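Local coordinates for carbon dioxide concentrating mechanism protein (Gloeobacter violaceus, PDB 4JW0) that probably forms, as a homopentamer, the vertices of the carboxysome shell, where it is thought to induce curvature in an otherwise flat hexagonal protein layer, at residues Ile3-Gly8 and Asp52-Phe57; Phe24-Leu29 and Pro38-Ala43. All coordinates share one frame; numbering follows the deposited sequence.

Contact 1: Ile3-Gly8 and Asp52-Phe57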
loop_
_atom_site.group_PDB
_atom_site.type_symbol
_atom_site.label_atom_id
_atom_site.label_comp_id
_atom_site.label_asym_id
_atom_site.label_seq_id
_atom_site.Cartn_x
_atom_site.Cartn_y
_atom_site.Cartn_z
ATOM N N ILE A 3 -10.797 1.508 -10.921
ATOM C CA ILE A 3 -12.079 2.061 -11.331
ATOM C C ILE A 3 -13.057 1.916 -10.177
ATOM O O ILE A 3 -13.125 0.871 -9.536
ATOM C CB ILE A 3 -12.628 1.342 -12.575
ATOM C CG1 ILE A 3 -11.625 1.454 -13.726
ATOM C CG2 ILE A 3 -13.990 1.921 -12.984
ATOM C CD1 ILE A 3 -11.872 0.496 -14.865
ATOM N N GLY A 4 -13.789 2.983 -9.894
ATOM C CA GLY A 4 -14.813 2.953 -8.873
ATOM C C GLY A 4 -16.105 3.531 -9.397
ATOM O O GLY A 4 -16.113 4.298 -10.361
ATOM N N ARG A 5 -17.202 3.156 -8.755
ATOM C CA ARG A 5 -18.514 3.692 -9.083
ATOM C C ARG A 5 -18.987 4.544 -7.907
ATOM O O ARG A 5 -18.869 4.135 -6.751
ATOM C CB ARG A 5 -19.471 2.525 -9.364
ATOM C CG ARG A 5 -20.940 2.874 -9.447
ATOM C CD ARG A 5 -21.751 1.656 -9.898
ATOM N NE ARG A 5 -22.083 0.748 -8.795
ATOM C CZ ARG A 5 -23.321 0.366 -8.466
ATOM N NH1 ARG A 5 -24.378 0.802 -9.147
ATOM N NH2 ARG A 5 -23.511 -0.465 -7.444
ATOM N N VAL A 6 -19.481 5.745 -8.190
ATOM C CA VAL A 6 -19.879 6.651 -7.124
ATOM C C VAL A 6 -21.193 6.176 -6.517
ATOM O O VAL A 6 -22.199 6.049 -7.224
ATOM C CB VAL A 6 -20.054 8.098 -7.617
ATOM C CG1 VAL A 6 -20.487 8.990 -6.471
ATOM C CG2 VAL A 6 -18.767 8.621 -8.242
ATOM N N ARG A 7 -21.183 5.919 -5.211
ATOM C CA ARG A 7 -22.372 5.417 -4.520
ATOM C C ARG A 7 -22.987 6.428 -3.560
ATOM O O ARG A 7 -24.152 6.305 -3.203
ATOM C CB ARG A 7 -22.046 4.135 -3.751
ATOM C CG ARG A 7 -21.687 2.952 -4.638
ATOM C CD ARG A 7 -22.910 2.191 -5.124
ATOM N NE ARG A 7 -23.790 2.994 -5.976
ATOM C CZ ARG A 7 -25.096 3.173 -5.773
ATOM N NH1 ARG A 7 -25.712 2.616 -4.736
ATOM N NH2 ARG A 7 -25.795 3.922 -6.615
ATOM N N GLY A 8 -22.218 7.423 -3.136
ATOM C CA GLY A 8 -22.734 8.399 -2.196
ATOM C C GLY A 8 -21.669 9.310 -1.632
ATOM O O GLY A 8 -20.584 9.429 -2.192
ATOM N N ASP A 52 -23.436 7.049 -9.463
ATOM C CA ASP A 52 -23.355 5.992 -10.478
ATOM C C ASP A 52 -22.336 6.231 -11.597
ATOM O O ASP A 52 -22.124 5.364 -12.446
ATOM C CB ASP A 52 -24.736 5.688 -11.072
ATOM C CG ASP A 52 -25.632 4.926 -10.104
ATOM O OD1 ASP A 52 -25.095 4.224 -9.222
ATOM O OD2 ASP A 52 -26.871 5.027 -10.226
ATOM N N GLU A 53 -21.682 7.385 -11.595
ATOM C CA GLU A 53 -20.622 7.622 -12.563
ATOM C C GLU A 53 -19.412 6.750 -12.253
ATOM O O GLU A 53 -19.144 6.443 -11.094
ATOM C CB GLU A 53 -20.230 9.098 -12.573
ATOM C CG GLU A 53 -21.294 10.002 -13.170
ATOM C CD GLU A 53 -20.771 11.387 -13.497
ATOM O OE1 GLU A 53 -20.401 12.125 -12.568
ATOM O OE2 GLU A 53 -20.735 11.743 -14.690
ATOM N N TRP A 54 -18.702 6.327 -13.294
ATOM C CA TRP A 54 -17.459 5.596 -13.116
ATOM C C TRP A 54 -16.323 6.595 -13.029
ATOM O O TRP A 54 -16.269 7.546 -13.805
ATOM C CB TRP A 54 -17.201 4.641 -14.280
ATOM C CG TRP A 54 -17.960 3.352 -14.212
ATOM C CD1 TRP A 54 -19.131 3.120 -13.555
ATOM C CD2 TRP A 54 -17.592 2.113 -14.827
ATOM N NE1 TRP A 54 -19.516 1.809 -13.727
ATOM C CE2 TRP A 54 -18.588 1.172 -14.506
ATOM C CE3 TRP A 54 -16.518 1.709 -15.621
ATOM C CZ2 TRP A 54 -18.541 -0.144 -14.950
ATOM C CZ3 TRP A 54 -16.473 0.401 -16.062
ATOM C CH2 TRP A 54 -17.479 -0.510 -15.725
ATOM N N VAL A 55 -15.414 6.382 -12.086
ATOM C CA VAL A 55 -14.257 7.250 -11.957
ATOM C C VAL A 55 -12.970 6.442 -11.885
ATOM O O VAL A 55 -12.973 5.266 -11.508
ATOM C CB VAL A 55 -14.349 8.133 -10.693
ATOM C CG1 VAL A 55 -15.595 8.988 -10.730
ATOM C CG2 VAL A 55 -14.318 7.272 -9.433
ATOM N N LEU A 56 -11.869 7.081 -12.262
ATOM C CA LEU A 56 -10.548 6.580 -11.927
ATOM C C LEU A 56 -10.140 7.241 -10.627
ATOM O O LEU A 56 -10.365 8.445 -10.442
ATOM C CB LEU A 56 -9.527 6.944 -12.998
ATOM C CG LEU A 56 -9.514 6.163 -14.306
ATOM C CD1 LEU A 56 -8.475 6.795 -15.234
ATOM C CD2 LEU A 56 -9.219 4.684 -14.086
ATOM N N PHE A 57 -9.548 6.472 -9.721
ATOM C CA PHE A 57 -9.043 7.055 -8.490
ATOM C C PHE A 57 -7.686 6.482 -8.130
ATOM O O PHE A 57 -7.353 5.349 -8.491
ATOM C CB PHE A 57 -10.044 6.905 -7.335
ATOM C CG PHE A 57 -10.186 5.501 -6.809
ATOM C CD1 PHE A 57 -11.037 4.599 -7.429
ATOM C CD2 PHE A 57 -9.498 5.097 -5.671
ATOM C CE1 PHE A 57 -11.186 3.310 -6.942
ATOM C CE2 PHE A 57 -9.641 3.807 -5.178
ATOM C CZ PHE A 57 -10.485 2.912 -5.815
#
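Asp52 OD1 is gripped by two arginines of Ile3-Gly8, one through a hydrogen bond and one through charge alone. Arg7 NH2 donates to Asp52 OD1 over 2.7 Å, in a salt bridge that reaches the oxygen from above the carboxylate plane and is bent, with 144° at the hydrogen. Arg5 NH1 lies 3.5 Å from the same Asp52 OD1, which sits well out of the guanidinium plane, so no N-H points at it; Arg5 NH2 bonds Gln28 instead. Kinks at chi2 and chi3 fold Arg7 back until its NE rests 3.6 Å above the centre of the Arg5 guanidinium. Two like charges so close would tend to repel, and the shared carboxylate probably offsets this. Arg7 NH1 forms a salt bridge with Asp88 of a neighbouring subunit.

The backbone beneath belongs to the antiparallel sheet of the OB fold, here joining strands 2-11 and 54-59. Gly4 and Val55 form a hydrogen-bonded pair, Gly4 N to Val55 O at 2.9 Å and Val55 N to Gly4 O at 2.8 Å, both nearly straight. Beyond them Val6 N binds Glu53 O, and Asp52 N meets a lone pair of Val6 O at 2.7 Å. Ile3 and Arg5 share one face with Trp54 and Leu56. There Ile3 CG2, anti to the backbone N, reaches Trp54 CE3 at 3.7 Å, while Ile3 CG1 meets Leu56 CD2. The Phe57 ring, its CG in the crowded position between N and C (chi1 72°), turns an edge to Gly4, with CE1 3.9 Å from Gly4 N.

Contact 2: Phe24-Leu29 and Pro38-Ala43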
loop_
_atom_site.group_PDB
_atom_site.type_symbol
_atom_site.label_atom_id
_atom_site.label_comp_id
_atom_site.label_asym_id
_atom_site.label_seq_id
_atom_site.Cartn_x
_atom_site.Cartn_y
_atom_site.Cartn_z
ATOM N N PHE A 24 -16.133 14.285 0.224
ATOM C CA PHE A 24 -15.792 12.871 0.333
ATOM C C PHE A 24 -16.814 12.027 -0.406
ATOM O O PHE A 24 -17.997 12.048 -0.068
ATOM C CB PHE A 24 -15.759 12.433 1.801
ATOM C CG PHE A 24 -14.787 13.203 2.654
ATOM C CD1 PHE A 24 -13.420 13.123 2.427
ATOM C CD2 PHE A 24 -15.240 13.985 3.704
ATOM C CE1 PHE A 24 -12.529 13.818 3.220
ATOM C CE2 PHE A 24 -14.349 14.681 4.502
ATOM C CZ PHE A 24 -12.996 14.601 4.257
ATOM N N LEU A 25 -16.361 11.276 -1.407
ATOM C CA LEU A 25 -17.247 10.372 -2.132
ATOM C C LEU A 25 -17.005 8.929 -1.735
ATOM O O LEU A 25 -15.869 8.481 -1.664
ATOM C CB LEU A 25 -17.045 10.494 -3.645
ATOM C CG LEU A 25 -17.541 11.753 -4.344
ATOM C CD1 LEU A 25 -17.335 11.607 -5.844
ATOM C CD2 LEU A 25 -18.996 12.026 -4.019
ATOM N N LEU A 26 -18.088 8.204 -1.489
ATOM C CA LEU A 26 -18.022 6.769 -1.296
ATOM C C LEU A 26 -17.991 6.089 -2.659
ATOM O O LEU A 26 -18.929 6.208 -3.445
ATOM C CB LEU A 26 -19.229 6.290 -0.493
ATOM C CG LEU A 26 -19.393 4.779 -0.362
ATOM C CD1 LEU A 26 -18.295 4.218 0.519
ATOM C CD2 LEU A 26 -20.766 4.446 0.191
ATOM N N LEU A 27 -16.900 5.382 -2.933
ATOM C CA LEU A 27 -16.712 4.696 -4.202
ATOM C C LEU A 27 -16.777 3.194 -4.010
ATOM O O LEU A 27 -16.144 2.649 -3.104
ATOM C CB LEU A 27 -15.346 5.037 -4.809
ATOM C CG LEU A 27 -14.968 6.505 -5.017
ATOM C CD1 LEU A 27 -13.603 6.586 -5.670
ATOM C CD2 LEU A 27 -16.009 7.220 -5.863
ATOM N N GLN A 28 -17.528 2.522 -4.874
ATOM C CA GLN A 28 -17.519 1.067 -4.911
ATOM C C GLN A 28 -16.570 0.583 -5.994
ATOM O O GLN A 28 -16.638 1.035 -7.134
ATOM C CB GLN A 28 -18.923 0.524 -5.180
ATOM C CG GLN A 28 -18.967 -0.983 -5.295
ATOM C CD GLN A 28 -20.383 -1.517 -5.433
ATOM O OE1 GLN A 28 -21.280 -0.822 -5.906
ATOM N NE2 GLN A 28 -20.585 -2.754 -5.018
ATOM N N LEU A 29 -15.683 -0.340 -5.641
ATOM C CA LEU A 29 -14.732 -0.863 -6.611
ATOM C C LEU A 29 -15.445 -1.623 -7.718
ATOM O O LEU A 29 -16.446 -2.314 -7.487
ATOM C CB LEU A 29 -13.704 -1.773 -5.939
ATOM C CG LEU A 29 -12.479 -1.109 -5.298
ATOM C CD1 LEU A 29 -11.521 -0.626 -6.369
ATOM C CD2 LEU A 29 -12.888 0.037 -4.386
ATOM N N PRO A 38 -17.561 -6.013 -3.566
ATOM C CA PRO A 38 -17.949 -5.610 -2.210
ATOM C C PRO A 38 -17.040 -4.528 -1.606
ATOM O O PRO A 38 -17.432 -3.860 -0.648
ATOM C CB PRO A 38 -17.887 -6.918 -1.408
ATOM C CG PRO A 38 -17.166 -7.897 -2.253
ATOM C CD PRO A 38 -17.269 -7.454 -3.671
ATOM N N GLN A 39 -15.860 -4.344 -2.180
ATOM C CA GLN A 39 -14.895 -3.369 -1.672
ATOM C C GLN A 39 -15.273 -1.912 -1.969
ATOM O O GLN A 39 -15.894 -1.614 -2.981
ATOM C CB GLN A 39 -13.516 -3.661 -2.262
ATOM C CG GLN A 39 -12.841 -4.902 -1.693
ATOM C CD GLN A 39 -13.507 -6.199 -2.123
ATOM O OE1 GLN A 39 -13.951 -6.339 -3.263
ATOM N NE2 GLN A 39 -13.574 -7.162 -1.206
ATOM N N TYR A 40 -14.868 -1.007 -1.083
ATOM C CA TYR A 40 -15.119 0.421 -1.267
ATOM C C TYR A 40 -13.896 1.258 -0.860
ATOM O O TYR A 40 -12.981 0.781 -0.181
ATOM C CB TYR A 40 -16.327 0.859 -0.434
ATOM C CG TYR A 40 -15.988 1.023 1.028
ATOM C CD1 TYR A 40 -16.061 -0.057 1.902
ATOM C CD2 TYR A 40 -15.570 2.247 1.528
ATOM C CE1 TYR A 40 -15.735 0.082 3.236
ATOM C CE2 TYR A 40 -15.244 2.397 2.866
ATOM C CZ TYR A 40 -15.325 1.307 3.713
ATOM O OH TYR A 40 -14.994 1.443 5.041
ATOM N N GLU A 41 -13.901 2.512 -1.287
ATOM C CA GLU A 41 -12.915 3.493 -0.855
ATOM C C GLU A 41 -13.629 4.825 -0.760
ATOM O O GLU A 41 -14.519 5.110 -1.567
ATOM C CB GLU A 41 -11.765 3.597 -1.867
ATOM C CG GLU A 41 -10.589 4.471 -1.403
ATOM C CD GLU A 41 -9.623 3.729 -0.475
ATOM O OE1 GLU A 41 -9.571 2.485 -0.530
ATOM O OE2 GLU A 41 -8.906 4.388 0.311
ATOM N N VAL A 42 -13.274 5.632 0.234
ATOM C CA VAL A 42 -13.769 7.004 0.299
ATOM C C VAL A 42 -12.679 7.919 -0.244
ATOM O O VAL A 42 -11.544 7.905 0.233
ATOM C CB VAL A 42 -14.161 7.419 1.729
ATOM C CG1 VAL A 42 -14.676 8.844 1.742
ATOM C CG2 VAL A 42 -15.216 6.472 2.288
ATOM N N ALA A 43 -13.023 8.698 -1.261
ATOM C CA ALA A 43 -12.045 9.507 -1.965
ATOM C C ALA A 43 -12.421 10.981 -1.976
ATOM O O ALA A 43 -13.599 11.341 -2.018
ATOM C CB ALA A 43 -11.880 8.995 -3.390
#
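Two aromatic rings, Tyr40 and Phe24, flank this antiparallel strand pair of the OB fold, and an aliphatic group approaches each obliquely. Leu26 CD1 comes within 3.5 Å of Tyr40 CD2, brought there by a CG anti to the backbone N (chi1 172°). Tyr40 CG takes the crowded position between N and C (chi1 78°), which carries the ring away from strand 24-30; its OH bonds Ile30 and Ile3 of a neighbouring subunit. At the other end Val42 CG1 packs against Phe24 CB at 3.7 Å. Leu26, Gln28, Tyr40 and Val42 share one face, and from it Leu26, Tyr40 and Val42 meet the next subunit of the pentamer.

Leu27 points to the opposite face, where its CD1 touches Ala43 CB at 3.7 Å; Glu41, on the same face, forms a salt bridge with Arg59 of its own chain and a hydrogen bond with Met1 of a neighbouring subunit. Leu25 with Ala43 and Leu27 with Glu41 are hydrogen-bonded pairs, the straightest bond being Leu25 N to Ala43 O (2.8 Å, 175°). Leu27 O, besides accepting from Glu41 N, receives a CA-H contact from Tyr40. The last bond differs: Leu29 N stands above the carbonyl plane of Gln39, 3.0 Å from Gln39 O.

How the contacts relate
From the N terminus the chain first lays down strand 2-11 and then turns back through strand 24-30, its neighbour in the sheet. A short excursion leads to strand 39-44, and contact 2 closes that loop on the far flank of strand 24-30. The chain then reaches strand 54-59, which contact 1 sets against the other flank of strand 2-11. Contact 2 is nested within the larger loop closed by contact 1. They touch where strands 2-11 and 24-30 lie side by side: Arg5 N probably bonds Gln28 O (2.7 Å), and Arg7 and Gly8 both face Leu26 in a classic beta bulge. With that pairing, the two contacts link four adjacent strands, and both reach neighbouring subunits.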